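Long-range contacts in outer membrane usher protein PapC (Escherichia coli, PDB 3L48), which serves as the fimbrial usher that exports and assembles pilus subunits across the outer membrane, this chain being its C-terminal domain: residues A[24-29]-A[37-42]; A[9-14]-A[44-49]; A[54-59]-A[66-71]; A[13-18]-A[79-84]. One frame throughout, in Å; residues are numbered along the deposited sequence. Where two conformers were deposited one is given.

Contact 1 of 4, residues A[24-29]-A[37-42]; sequences FGASVT and GMVADE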
loop_
_atom_site.group_PDB
_atom_site.type_symbol
_atom_site.label_atom_id
_atom_site.label_comp_id
_atom_site.label_asym_id
_atom_site.label_seq_id
_atom_site.Cartn_x
_atom_site.Cartn_y
_atom_site.Cartn_z
ATOM N N PHE A 24 -4.864 10.856 -3.617
ATOM C CA PHE A 24 -3.569 11.488 -3.829
ATOM C C PHE A 24 -3.053 12.099 -2.527
ATOM O O PHE A 24 -3.675 13.003 -1.970
ATOM C CB PHE A 24 -3.742 12.577 -4.894
ATOM C CG PHE A 24 -2.471 13.274 -5.288
ATOM C CD1 PHE A 24 -2.113 14.477 -4.702
ATOM C CD2 PHE A 24 -1.652 12.747 -6.274
ATOM C CE1 PHE A 24 -0.952 15.131 -5.076
ATOM C CE2 PHE A 24 -0.487 13.397 -6.652
ATOM C CZ PHE A 24 -0.140 14.593 -6.051
ATOM N N GLY A 25 -1.922 11.603 -2.034
ATOM C CA GLY A 25 -1.325 12.158 -0.832
ATOM C C GLY A 25 -1.508 11.303 0.407
ATOM O O GLY A 25 -1.023 11.650 1.483
ATOM N N ALA A 26 -2.217 10.187 0.265
ATOM C CA ALA A 26 -2.349 9.230 1.357
ATOM C C ALA A 26 -0.985 8.604 1.651
ATOM O O ALA A 26 -0.143 8.499 0.762
ATOM C CB ALA A 26 -3.360 8.152 0.997
ATOM N N SER A 27 -0.765 8.191 2.894
ATOM C CA SER A 27 0.491 7.541 3.253
ATOM C C SER A 27 0.315 6.037 3.428
ATOM O O SER A 27 -0.751 5.566 3.818
ATOM C CB SER A 27 1.076 8.151 4.528
ATOM O OG SER A 27 0.224 7.913 5.631
ATOM N N VAL A 28 1.372 5.289 3.137
ATOM C CA VAL A 28 1.364 3.842 3.300
ATOM C C VAL A 28 2.418 3.466 4.334
ATOM O O VAL A 28 3.593 3.810 4.188
ATOM C CB VAL A 28 1.675 3.124 1.977
ATOM C CG1 VAL A 28 1.482 1.626 2.134
ATOM C CG2 VAL A 28 0.788 3.661 0.868
ATOM N N THR A 29 2.000 2.763 5.378
ATOM C CA THR A 29 2.893 2.461 6.489
ATOM C C THR A 29 2.973 0.967 6.758
ATOM O O THR A 29 2.003 0.232 6.557
ATOM C CB THR A 29 2.449 3.176 7.778
ATOM O OG1 THR A 29 1.094 2.827 8.073
ATOM C CG2 THR A 29 2.552 4.688 7.615
ATOM N N GLY A 37 5.955 4.758 1.609
ATOM C CA GLY A 37 5.628 5.496 0.408
ATOM C C GLY A 37 4.345 6.293 0.525
ATOM O O GLY A 37 3.634 6.213 1.524
ATOM N N MET A 38 4.057 7.064 -0.515
ATOM C CA MET A 38 2.880 7.913 -0.560
ATOM C C MET A 38 2.107 7.624 -1.836
ATOM O O MET A 38 2.701 7.335 -2.875
ATOM C CB MET A 38 3.301 9.381 -0.537
ATOM C CG MET A 38 4.231 9.727 0.602
ATOM S SD MET A 38 3.342 9.851 2.154
ATOM C CE MET A 38 2.460 11.387 1.872
ATOM N N VAL A 39 0.783 7.698 -1.759
ATOM C CA VAL A 39 -0.054 7.441 -2.921
ATOM C C VAL A 39 -0.036 8.639 -3.859
ATOM O O VAL A 39 -0.271 9.772 -3.443
ATOM C CB VAL A 39 -1.508 7.148 -2.513
ATOM C CG1 VAL A 39 -2.335 6.760 -3.736
ATOM C CG2 VAL A 39 -1.549 6.045 -1.469
ATOM N N ALA A 40 0.247 8.390 -5.130
ATOM C CA ALA A 40 0.196 9.451 -6.123
ATOM C C ALA A 40 -1.163 9.446 -6.813
ATOM O O ALA A 40 -2.198 9.225 -6.181
ATOM C CB ALA A 40 1.317 9.287 -7.133
ATOM N N ASP A 41 -1.174 9.713 -8.113
ATOM C CA ASP A 41 -2.431 9.727 -8.843
ATOM C C ASP A 41 -2.852 8.314 -9.242
ATOM O O ASP A 41 -2.027 7.401 -9.325
ATOM C CB ASP A 41 -2.352 10.649 -10.065
ATOM C CG ASP A 41 -1.114 10.407 -10.907
ATOM O OD1 ASP A 41 -0.012 10.271 -10.334
ATOM O OD2 ASP A 41 -1.243 10.367 -12.149
ATOM N N GLU A 42 -4.149 8.146 -9.469
ATOM C CA GLU A 42 -4.724 6.860 -9.868
ATOM C C GLU A 42 -4.396 5.689 -8.937
ATOM O O GLU A 42 -4.240 4.556 -9.384
ATOM C CB GLU A 42 -4.314 6.522 -11.308
ATOM C CG GLU A 42 -4.873 7.486 -12.354
ATOM C CD GLU A 42 -6.398 7.458 -12.429
ATOM O OE1 GLU A 42 -6.998 6.421 -12.082
ATOM O OE2 GLU A 42 -6.998 8.476 -12.837
#
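The carbonyl oxygen of Ala-26 is gripped twice from the 37-42 segment. Val-39 N makes a nearly straight hydrogen bond to Ala-26 O (2.8 Å, 170° at the hydrogen), and Met-38 CA adds a CA-H...O contact to Ala-26 O at 3.4 Å. Val-39 O in turn accepts a bond from Gly-25 N at 2.8 Å. With phi near 105°, a side chain on Gly-25 would collide with the carbonyl oxygen of Phe-24. Further along, Val-28 N bonds to Gly-37 O at 2.9 Å. Together these bonds tie the two arms of a beta hairpin, strands 27-29 and 35-38, at one border of the antiparallel sheet of this Ig-like domain; the pairing runs on past the regular strands into the loop around Gly-25. On the face that carries Ser-27, Met-38 is bent at both chi2 and chi3. Met-38 SD rests 3.7 Å from Ser-27 CB, while Met-38 CE lies 3.5 Å from Gly-25 O. The reverse face is apolar: Ala-26 CB meets Val-39 CG2 at 3.7 Å, and the side chains of Val-28 and Val-39 cross at about a right angle, touching through their CG2 methyls. At the loop end, with CG anti to the backbone N (chi1 -177°), Phe-24 CD2 lies 3.4 Å from Ala-40 C, and Asp-41 N is in the ring plane at its edge.

Contact 2 of 4, residues A[9-14]-A[44-49]; sequences RLFAIL and LAWLSG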
loop_
_atom_site.group_PDB
_atom_site.type_symbol
_atom_site.label_atom_id
_atom_site.label_comp_id
_atom_site.label_asym_id
_atom_site.label_seq_id
_atom_site.Cartn_x
_atom_site.Cartn_y
_atom_site.Cartn_z
ATOM N N ARG A 9 11.365 -2.960 -3.070
ATOM C CA ARG A 9 10.636 -1.872 -3.729
ATOM C C ARG A 9 9.499 -2.384 -4.601
ATOM O O ARG A 9 9.715 -3.163 -5.532
ATOM C CB ARG A 9 11.526 -0.949 -4.561
ATOM C CG ARG A 9 10.672 0.053 -5.343
ATOM C CD ARG A 9 11.461 1.158 -6.001
ATOM N NE ARG A 9 12.060 0.740 -7.260
ATOM C CZ ARG A 9 12.594 1.576 -8.139
ATOM N NH1 ARG A 9 12.588 2.879 -7.897
ATOM N NH2 ARG A 9 13.130 1.114 -9.258
ATOM N N LEU A 10 8.288 -1.923 -4.305
ATOM C CA LEU A 10 7.110 -2.369 -5.037
ATOM C C LEU A 10 6.401 -1.223 -5.738
ATOM O O LEU A 10 6.296 -0.125 -5.202
ATOM C CB LEU A 10 6.134 -3.071 -4.095
ATOM C CG LEU A 10 6.688 -4.289 -3.361
ATOM C CD1 LEU A 10 5.566 -5.011 -2.633
ATOM C CD2 LEU A 10 7.391 -5.217 -4.342
ATOM N N PHE A 11 5.924 -1.489 -6.948
ATOM C CA PHE A 11 5.053 -0.560 -7.651
ATOM C C PHE A 11 3.619 -1.011 -7.401
ATOM O O PHE A 11 3.109 -1.900 -8.085
ATOM C CB PHE A 11 5.357 -0.558 -9.149
ATOM C CG PHE A 11 6.806 -0.314 -9.477
ATOM C CD1 PHE A 11 7.456 0.820 -9.016
ATOM C CD2 PHE A 11 7.516 -1.214 -10.255
ATOM C CE1 PHE A 11 8.794 1.050 -9.321
ATOM C CE2 PHE A 11 8.852 -0.991 -10.566
ATOM C CZ PHE A 11 9.492 0.145 -10.098
ATOM N N ALA A 12 2.978 -0.406 -6.408
ATOM C CA ALA A 12 1.679 -0.886 -5.947
ATOM C C ALA A 12 0.506 -0.173 -6.609
ATOM O O ALA A 12 0.416 1.056 -6.594
ATOM C CB ALA A 12 1.577 -0.777 -4.429
ATOM N N ILE A 13 -0.388 -0.960 -7.198
ATOM C CA ILE A 13 -1.644 -0.436 -7.709
ATOM C C ILE A 13 -2.708 -0.672 -6.643
ATOM O O ILE A 13 -3.163 -1.798 -6.439
ATOM C CB ILE A 13 -2.055 -1.117 -9.027
ATOM C CG1 ILE A 13 -0.903 -1.073 -10.036
ATOM C CG2 ILE A 13 -3.305 -0.457 -9.609
ATOM C CD1 ILE A 13 -0.413 0.326 -10.344
ATOM N N LEU A 14 -3.086 0.395 -5.950
ATOM C CA LEU A 14 -4.006 0.294 -4.825
ATOM C C LEU A 14 -5.458 0.547 -5.224
ATOM O O LEU A 14 -5.774 1.557 -5.856
ATOM C CB LEU A 14 -3.615 1.292 -3.736
ATOM C CG LEU A 14 -2.208 1.215 -3.144
ATOM C CD1 LEU A 14 -1.931 2.451 -2.304
ATOM C CD2 LEU A 14 -2.052 -0.038 -2.311
ATOM N N LEU A 44 -1.796 4.795 -7.487
ATOM C CA LEU A 44 -0.454 4.229 -7.599
ATOM C C LEU A 44 0.435 4.671 -6.435
ATOM O O LEU A 44 0.475 5.853 -6.088
ATOM C CB LEU A 44 0.177 4.625 -8.940
ATOM C CG LEU A 44 1.658 4.316 -9.178
ATOM C CD1 LEU A 44 1.937 2.823 -9.094
ATOM C CD2 LEU A 44 2.106 4.869 -10.526
ATOM N N ALA A 45 1.144 3.718 -5.831
ATOM C CA ALA A 45 2.087 4.030 -4.757
ATOM C C ALA A 45 3.383 3.230 -4.862
ATOM O O ALA A 45 3.377 2.007 -4.739
ATOM C CB ALA A 45 1.444 3.803 -3.393
ATOM N N TRP A 46 4.493 3.928 -5.083
ATOM C CA TRP A 46 5.806 3.296 -5.048
ATOM C C TRP A 46 6.245 3.117 -3.602
ATOM O O TRP A 46 6.387 4.092 -2.862
ATOM C CB TRP A 46 6.829 4.143 -5.804
ATOM C CG TRP A 46 6.705 4.045 -7.286
ATOM C CD1 TRP A 46 5.601 3.656 -7.996
ATOM C CD2 TRP A 46 7.719 4.351 -8.251
ATOM N NE1 TRP A 46 5.871 3.696 -9.343
ATOM C CE2 TRP A 46 7.157 4.119 -9.526
ATOM C CE3 TRP A 46 9.040 4.794 -8.160
ATOM C CZ2 TRP A 46 7.882 4.320 -10.700
ATOM C CZ3 TRP A 46 9.754 4.991 -9.327
ATOM C CH2 TRP A 46 9.174 4.755 -10.580
ATOM N N LEU A 47 6.458 1.870 -3.201
ATOM C CA LEU A 47 6.806 1.568 -1.819
ATOM C C LEU A 47 8.257 1.109 -1.675
ATOM O O LEU A 47 8.718 0.227 -2.402
ATOM C CB LEU A 47 5.858 0.510 -1.258
ATOM C CG LEU A 47 4.365 0.793 -1.440
ATOM C CD1 LEU A 47 3.538 -0.414 -1.035
ATOM C CD2 LEU A 47 3.946 2.021 -0.650
ATOM N N SER A 48 8.971 1.717 -0.733
ATOM C CA SER A 48 10.357 1.355 -0.456
ATOM C C SER A 48 10.450 0.479 0.789
ATOM O O SER A 48 9.724 0.688 1.763
ATOM C CB SER A 48 11.210 2.611 -0.249
ATOM O OG SER A 48 11.174 3.462 -1.379
ATOM N N GLY A 49 11.349 -0.500 0.748
ATOM C CA GLY A 49 11.660 -1.317 1.908
ATOM C C GLY A 49 10.503 -2.150 2.418
ATOM O O GLY A 49 10.350 -2.338 3.624
#
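Phe-11 drives the edge of its ring into the face of Trp-46, a tilted edge-to-face pair with planes 54° apart and the phenyl and five-membered ring centroids separated by 4.5 Å. Phe-11 CE1 sits 3.4 Å above the Trp-46 indole plane, over its centre. With Phe-11 CG anti to its carbonyl carbon (chi1 -53°), Phe-11 CD1 lies 3.3 Å from Trp-46 NE1. The guanidinium of Arg-9 presents a face to Phe-11 CZ and brings Arg-9 NH1 within 3.8 Å of Trp-46 CZ3, so the phenyl ring has the indole and the guanidinium as neighbours; Arg-9 NE is held by a salt bridge to Asp-77. An alanine in place of Phe-11 would probably leave a gap over the indole face, with Trp-46 freer to turn and the guanidinium face without its phenyl neighbour. Farther along this face, the CD1 methyls of Ile-13 and Leu-44 meet at 3.6 Å. The opposite face fits bumps to hollows: Leu-47 CD1 comes over the small Ala-12 CB at 3.9 Å, and Leu-14 CD1 packs against the small Ala-45 CB at 3.8 Å. Four backbone hydrogen bonds, two each for the pairs Leu-10 with Leu-47 and Ala-12 with Ala-45, set this register. It is a regular antiparallel ladder in one sheet of an Ig-like beta sandwich, with Leu-10, Ala-12, Leu-14, Ala-45 and Leu-47 turned into the core.

Contact 3 of 4, residues A[54-59]-A[66-71]; sequences ETLSVN and CQVNVP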
loop_
_atom_site.group_PDB
_atom_site.type_symbol
_atom_site.label_atom_id
_atom_site.label_comp_id
_atom_site.label_asym_id
_atom_site.label_seq_id
_atom_site.Cartn_x
_atom_site.Cartn_y
_atom_site.Cartn_z
ATOM N N GLU A 54 3.998 -8.905 4.836
ATOM C CA GLU A 54 3.562 -7.997 5.892
ATOM C C GLU A 54 2.230 -7.329 5.564
ATOM O O GLU A 54 1.759 -7.372 4.427
ATOM C CB GLU A 54 4.626 -6.935 6.180
ATOM C CG GLU A 54 4.707 -5.830 5.144
ATOM C CD GLU A 54 5.614 -4.693 5.580
ATOM O OE1 GLU A 54 5.569 -4.319 6.772
ATOM O OE2 GLU A 54 6.365 -4.166 4.733
ATOM N N THR A 55 1.626 -6.720 6.577
ATOM C CA THR A 55 0.384 -5.979 6.405
ATOM C C THR A 55 0.658 -4.482 6.441
ATOM O O THR A 55 1.203 -3.964 7.415
ATOM C CB THR A 55 -0.641 -6.321 7.505
ATOM O OG1 THR A 55 -0.963 -7.716 7.444
ATOM C CG2 THR A 55 -1.917 -5.501 7.323
ATOM N N LEU A 56 0.287 -3.790 5.371
ATOM C CA LEU A 56 0.469 -2.349 5.313
ATOM C C LEU A 56 -0.857 -1.658 5.577
ATOM O O LEU A 56 -1.921 -2.189 5.257
ATOM C CB LEU A 56 1.011 -1.925 3.948
ATOM C CG LEU A 56 2.299 -2.595 3.462
ATOM C CD1 LEU A 56 2.774 -1.951 2.165
ATOM C CD2 LEU A 56 3.388 -2.523 4.521
ATOM N N SER A 57 -0.794 -0.473 6.170
ATOM C CA SER A 57 -1.990 0.333 6.352
ATOM C C SER A 57 -1.902 1.582 5.482
ATOM O O SER A 57 -0.833 2.177 5.336
ATOM C CB SER A 57 -2.189 0.704 7.824
ATOM O OG SER A 57 -1.290 1.720 8.217
ATOM N N VAL A 58 -3.028 1.959 4.889
ATOM C CA VAL A 58 -3.097 3.151 4.061
ATOM C C VAL A 58 -3.843 4.235 4.822
ATOM O O VAL A 58 -4.991 4.050 5.221
ATOM C CB VAL A 58 -3.806 2.862 2.731
ATOM C CG1 VAL A 58 -3.835 4.108 1.862
ATOM C CG2 VAL A 58 -3.104 1.719 2.014
ATOM N N ASN A 59 -3.185 5.369 5.026
ATOM C CA ASN A 59 -3.736 6.410 5.880
ATOM C C ASN A 59 -4.093 7.687 5.136
ATOM O O ASN A 59 -3.342 8.150 4.278
ATOM C CB ASN A 59 -2.751 6.739 7.004
ATOM C CG ASN A 59 -2.024 5.513 7.516
ATOM O OD1 ASN A 59 -0.871 5.263 7.155
ATOM N ND2 ASN A 59 -2.698 4.733 8.354
ATOM N N CYS A 66 -7.682 1.716 5.370
ATOM C CA CYS A 66 -7.726 0.324 4.936
ATOM C C CYS A 66 -6.351 -0.324 5.014
ATOM O O CYS A 66 -5.340 0.358 5.177
ATOM C CB CYS A 66 -8.297 0.213 3.520
ATOM S SG CYS A 66 -7.752 1.511 2.386
ATOM N N GLN A 67 -6.322 -1.647 4.900
ATOM C CA GLN A 67 -5.074 -2.388 4.979
ATOM C C GLN A 67 -4.915 -3.342 3.806
ATOM O O GLN A 67 -5.901 -3.809 3.235
ATOM C CB GLN A 67 -4.981 -3.143 6.307
ATOM C CG GLN A 67 -4.840 -2.223 7.506
ATOM C CD GLN A 67 -4.625 -2.966 8.807
ATOM O OE1 GLN A 67 -3.891 -2.501 9.682
ATOM N NE2 GLN A 67 -5.257 -4.126 8.942
ATOM N N VAL A 68 -3.661 -3.613 3.449
ATOM C CA VAL A 68 -3.342 -4.528 2.365
ATOM C C VAL A 68 -2.396 -5.608 2.871
ATOM O O VAL A 68 -1.614 -5.380 3.789
ATOM C CB VAL A 68 -2.667 -3.798 1.180
ATOM C CG1 VAL A 68 -3.539 -2.649 0.688
ATOM C CG2 VAL A 68 -1.303 -3.290 1.589
ATOM N N ASN A 69 -2.484 -6.788 2.272
ATOM C CA ASN A 69 -1.568 -7.873 2.582
ATOM C C ASN A 69 -0.573 -8.059 1.446
ATOM O O ASN A 69 -0.940 -8.486 0.350
ATOM C CB ASN A 69 -2.337 -9.173 2.833
ATOM C CG ASN A 69 -3.344 -9.046 3.956
ATOM O OD1 ASN A 69 -4.507 -9.423 3.810
ATOM N ND2 ASN A 69 -2.904 -8.509 5.088
ATOM N N VAL A 70 0.684 -7.718 1.701
ATOM C CA VAL A 70 1.720 -7.882 0.693
ATOM C C VAL A 70 1.990 -9.364 0.485
ATOM O O VAL A 70 2.373 -10.061 1.424
ATOM C CB VAL A 70 3.023 -7.183 1.102
ATOM C CG1 VAL A 70 4.088 -7.378 0.032
ATOM C CG2 VAL A 70 2.774 -5.701 1.347
ATOM N N PRO A 71 1.780 -9.856 -0.745
ATOM C CA PRO A 71 2.008 -11.273 -1.044
ATOM C C PRO A 71 3.398 -11.729 -0.600
ATOM O O PRO A 71 4.357 -10.956 -0.661
ATOM C CB PRO A 71 1.887 -11.330 -2.570
ATOM C CG PRO A 71 0.988 -10.191 -2.912
ATOM C CD PRO A 71 1.328 -9.106 -1.928
#
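Leu-56 and Val-68 exchange two backbone hydrogen bonds, Leu-56 N to Val-68 O and Val-68 N to Leu-56 O, both 2.9 Å. The same Leu-56 O receives a CA-H...O contact from Gln-67 CA at 3.2 Å. On the face of Leu-56, Val-68 and Val-70 the apolar chains meet: Leu-56 CB touches Val-68 CG2 at 3.6 Å, and Leu-56 CG, anti to its carbonyl carbon (chi1 -55°), rests on Val-70 CG2 at 3.8 Å. On the other face Gln-67 stretches over the 54-59 segment, Gln-67 CG 4.0 Å from Ser-57 CB and Gln-67 CD 4.0 Å from Thr-55 CG2. An alanine here would probably leave Ser-57 CB without the CG that lies against it and the Thr-55 methyl without its amide neighbour. Thr-55 and Asn-69 lie side by side, pointing the same way, with Thr-55 OG1 3.2 Å from Asn-69 ND2. One bond closes each end of the ladder, Val-58 N to Cys-66 O and Val-70 N to Glu-54 O. Outside this shell, Ser-57 OG is hydrogen-bonded to Thr-29 OG1 of the adjoining strand, the carboxylate of Glu-54 is held by Thr-51 N, and Leu-36 packs against Leu-56 from the same sheet. The two strands, 55-59 and 64-69, make a beta hairpin in the four-stranded antiparallel sheet of this Greek-key Ig fold, with strand 64-69, at one border of the sheet, tied by the Cys-66 to Cys-84 disulfide to strand 78-84.

Contact 4 of 4, residues A[13-18]-A[79-84]; sequences ILRLAD and QLLLPC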
loop_
_atom_site.group_PDB
_atom_site.type_symbol
_atom_site.label_atom_id
_atom_site.label_comp_id
_atom_site.label_asym_id
_atom_site.label_seq_id
_atom_site.Cartn_x
_atom_site.Cartn_y
_atom_site.Cartn_z
ATOM N N ILE A 13 -0.388 -0.960 -7.198
ATOM C CA ILE A 13 -1.644 -0.436 -7.709
ATOM C C ILE A 13 -2.708 -0.672 -6.643
ATOM O O ILE A 13 -3.163 -1.798 -6.439
ATOM C CB ILE A 13 -2.055 -1.117 -9.027
ATOM C CG1 ILE A 13 -0.903 -1.073 -10.036
ATOM C CG2 ILE A 13 -3.305 -0.457 -9.609
ATOM C CD1 ILE A 13 -0.413 0.326 -10.344
ATOM N N LEU A 14 -3.086 0.395 -5.950
ATOM C CA LEU A 14 -4.006 0.294 -4.825
ATOM C C LEU A 14 -5.458 0.547 -5.224
ATOM O O LEU A 14 -5.774 1.557 -5.856
ATOM C CB LEU A 14 -3.615 1.292 -3.736
ATOM C CG LEU A 14 -2.208 1.215 -3.144
ATOM C CD1 LEU A 14 -1.931 2.451 -2.304
ATOM C CD2 LEU A 14 -2.052 -0.038 -2.311
ATOM N N ARG A 15 -6.339 -0.377 -4.857
ATOM C CA ARG A 15 -7.774 -0.172 -5.017
ATOM C C ARG A 15 -8.517 -0.777 -3.833
ATOM O O ARG A 15 -8.166 -1.857 -3.359
ATOM C CB ARG A 15 -8.286 -0.777 -6.330
ATOM C CG ARG A 15 -7.624 -0.218 -7.581
ATOM C CD ARG A 15 -8.537 -0.336 -8.795
ATOM N NE ARG A 15 -9.605 0.659 -8.772
ATOM C CZ ARG A 15 -9.788 1.586 -9.707
ATOM N NH1 ARG A 15 -8.982 1.649 -10.754
ATOM N NH2 ARG A 15 -10.786 2.448 -9.595
ATOM N N LEU A 16 -9.536 -0.073 -3.351
ATOM C CA LEU A 16 -10.344 -0.565 -2.247
ATOM C C LEU A 16 -11.248 -1.691 -2.732
ATOM O O LEU A 16 -11.427 -1.881 -3.940
ATOM C CB LEU A 16 -11.172 0.557 -1.615
ATOM C CG LEU A 16 -10.455 1.431 -0.580
ATOM C CD1 LEU A 16 -9.383 2.282 -1.241
ATOM C CD2 LEU A 16 -11.455 2.312 0.159
ATOM N N ALA A 17 -11.805 -2.440 -1.786
ATOM C CA ALA A 17 -12.715 -3.533 -2.107
ATOM C C ALA A 17 -13.900 -3.051 -2.940
ATOM O O ALA A 17 -14.439 -3.798 -3.755
ATOM C CB ALA A 17 -13.203 -4.221 -0.829
ATOM N N ASP A 18 -14.300 -1.799 -2.736
ATOM C CA ASP A 18 -15.448 -1.250 -3.452
ATOM C C ASP A 18 -15.067 -0.709 -4.829
ATOM O O ASP A 18 -15.926 -0.274 -5.595
ATOM C CB ASP A 18 -16.153 -0.172 -2.621
ATOM C CG ASP A 18 -15.313 1.080 -2.443
ATOM O OD1 ASP A 18 -14.151 1.101 -2.898
ATOM O OD2 ASP A 18 -15.823 2.053 -1.848
ATOM N N GLN A 79 5.384 -4.769 -10.132
ATOM C CA GLN A 79 4.105 -4.078 -10.080
ATOM C C GLN A 79 3.039 -5.085 -9.688
ATOM O O GLN A 79 2.934 -6.149 -10.296
ATOM C CB GLN A 79 3.743 -3.460 -11.430
ATOM C CG GLN A 79 2.377 -2.773 -11.423
ATOM C CD GLN A 79 1.878 -2.443 -12.815
ATOM O OE1 GLN A 79 1.082 -3.185 -13.395
ATOM N NE2 GLN A 79 2.347 -1.333 -13.361
ATOM N N LEU A 80 2.247 -4.758 -8.675
ATOM C CA LEU A 80 1.159 -5.643 -8.284
ATOM C C LEU A 80 -0.045 -4.901 -7.710
ATOM O O LEU A 80 0.087 -3.834 -7.107
ATOM C CB LEU A 80 1.647 -6.717 -7.309
ATOM C CG LEU A 80 1.824 -6.330 -5.842
ATOM C CD1 LEU A 80 2.326 -7.530 -5.049
ATOM C CD2 LEU A 80 2.775 -5.155 -5.691
ATOM N N LEU A 81 -1.219 -5.485 -7.924
ATOM C CA LEU A 81 -2.459 -4.996 -7.345
ATOM C C LEU A 81 -2.462 -5.289 -5.853
ATOM O O LEU A 81 -2.198 -6.419 -5.439
ATOM C CB LEU A 81 -3.653 -5.698 -8.001
ATOM C CG LEU A 81 -5.053 -5.358 -7.485
ATOM C CD1 LEU A 81 -5.463 -3.960 -7.924
ATOM C CD2 LEU A 81 -6.075 -6.396 -7.954
ATOM N N LEU A 82 -2.750 -4.273 -5.047
ATOM C CA LEU A 82 -2.952 -4.482 -3.617
ATOM C C LEU A 82 -4.369 -4.068 -3.219
ATOM O O LEU A 82 -4.637 -2.887 -2.998
ATOM C CB LEU A 82 -1.917 -3.709 -2.795
ATOM C CG LEU A 82 -0.451 -4.116 -2.987
ATOM C CD1 LEU A 82 0.441 -3.337 -2.040
ATOM C CD2 LEU A 82 -0.272 -5.612 -2.769
ATOM N N PRO A 83 -5.287 -5.041 -3.153
ATOM C CA PRO A 83 -6.653 -4.744 -2.711
ATOM C C PRO A 83 -6.637 -4.181 -1.300
ATOM O O PRO A 83 -6.161 -4.838 -0.375
ATOM C CB PRO A 83 -7.334 -6.118 -2.724
ATOM C CG PRO A 83 -6.558 -6.912 -3.717
ATOM C CD PRO A 83 -5.133 -6.444 -3.574
ATOM N N CYS A 84 -7.153 -2.968 -1.130
ATOM C CA CYS A 84 -7.166 -2.331 0.183
ATOM C C CYS A 84 -8.511 -2.513 0.884
ATOM O O CYS A 84 -9.526 -1.957 0.465
ATOM C CB CYS A 84 -6.818 -0.845 0.068
ATOM S SG CYS A 84 -6.226 -0.113 1.611
#
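Ile-13 is held through both its N and its O, which straddle Leu-81 in the parallel ladder: Ile-13 N bonds to Leu-80 O at 2.9 Å, and Leu-82 N bonds to Ile-13 O, also at 2.9 Å. In the second bond the donor stands 35° above the carbonyl plane. Leu-81 CD1 comes to 3.5 Å from Ile-13 O, its chain leaving with CG anti to the backbone N (chi1 178°). Ile-13 CG1 meets Gln-79 CG at 3.9 Å, the two side chains crossing at a slant. Cys-84 is the second anchor. Cys-84 N makes a short hydrogen bond to Arg-15 O (2.7 Å), and Cys-84 O takes a CA-H...O contact from Leu-16 CA at 3.2 Å and a weak bond from Ala-17 N. Between these anchors, on the core face, Leu-14 CD2 packs on Leu-82 CB at 3.7 Å. The two strands run parallel, 26° apart. Strand 10-16 is the middle of the mixed sheet, with 44-47 antiparallel along one side and 78-84 along the other, while the disulfide from Cys-84 to Cys-66 ties this sheet to strand 64-69 of the facing one in the Ig-fold sandwich.

Contacts 2 and 4 share strand 10-16 and together build the mixed sheet, contact 2 pairing antiparallel and contact 4 parallel; contacts 1 and 3 are hairpins of the facing antiparallel sheet, joined through strands 27-29 and 55-59. Contact 3 is the most buried. The other three are partly buried, with one side in the core and the other at the surface. The inner faces meet as hydrocarbon: Val-28 on Leu-47, Val-39 on Leu-14, Leu-47 on Leu-56. The outer faces differ: methionine and phenylalanine in contact 1, an arginine-aromatic cluster in contact 2, hydroxyls and amides in contact 3, Ile-13 against Gln-79 in contact 4. The disulfide joins contacts 3 and 4 covalently across the sandwich.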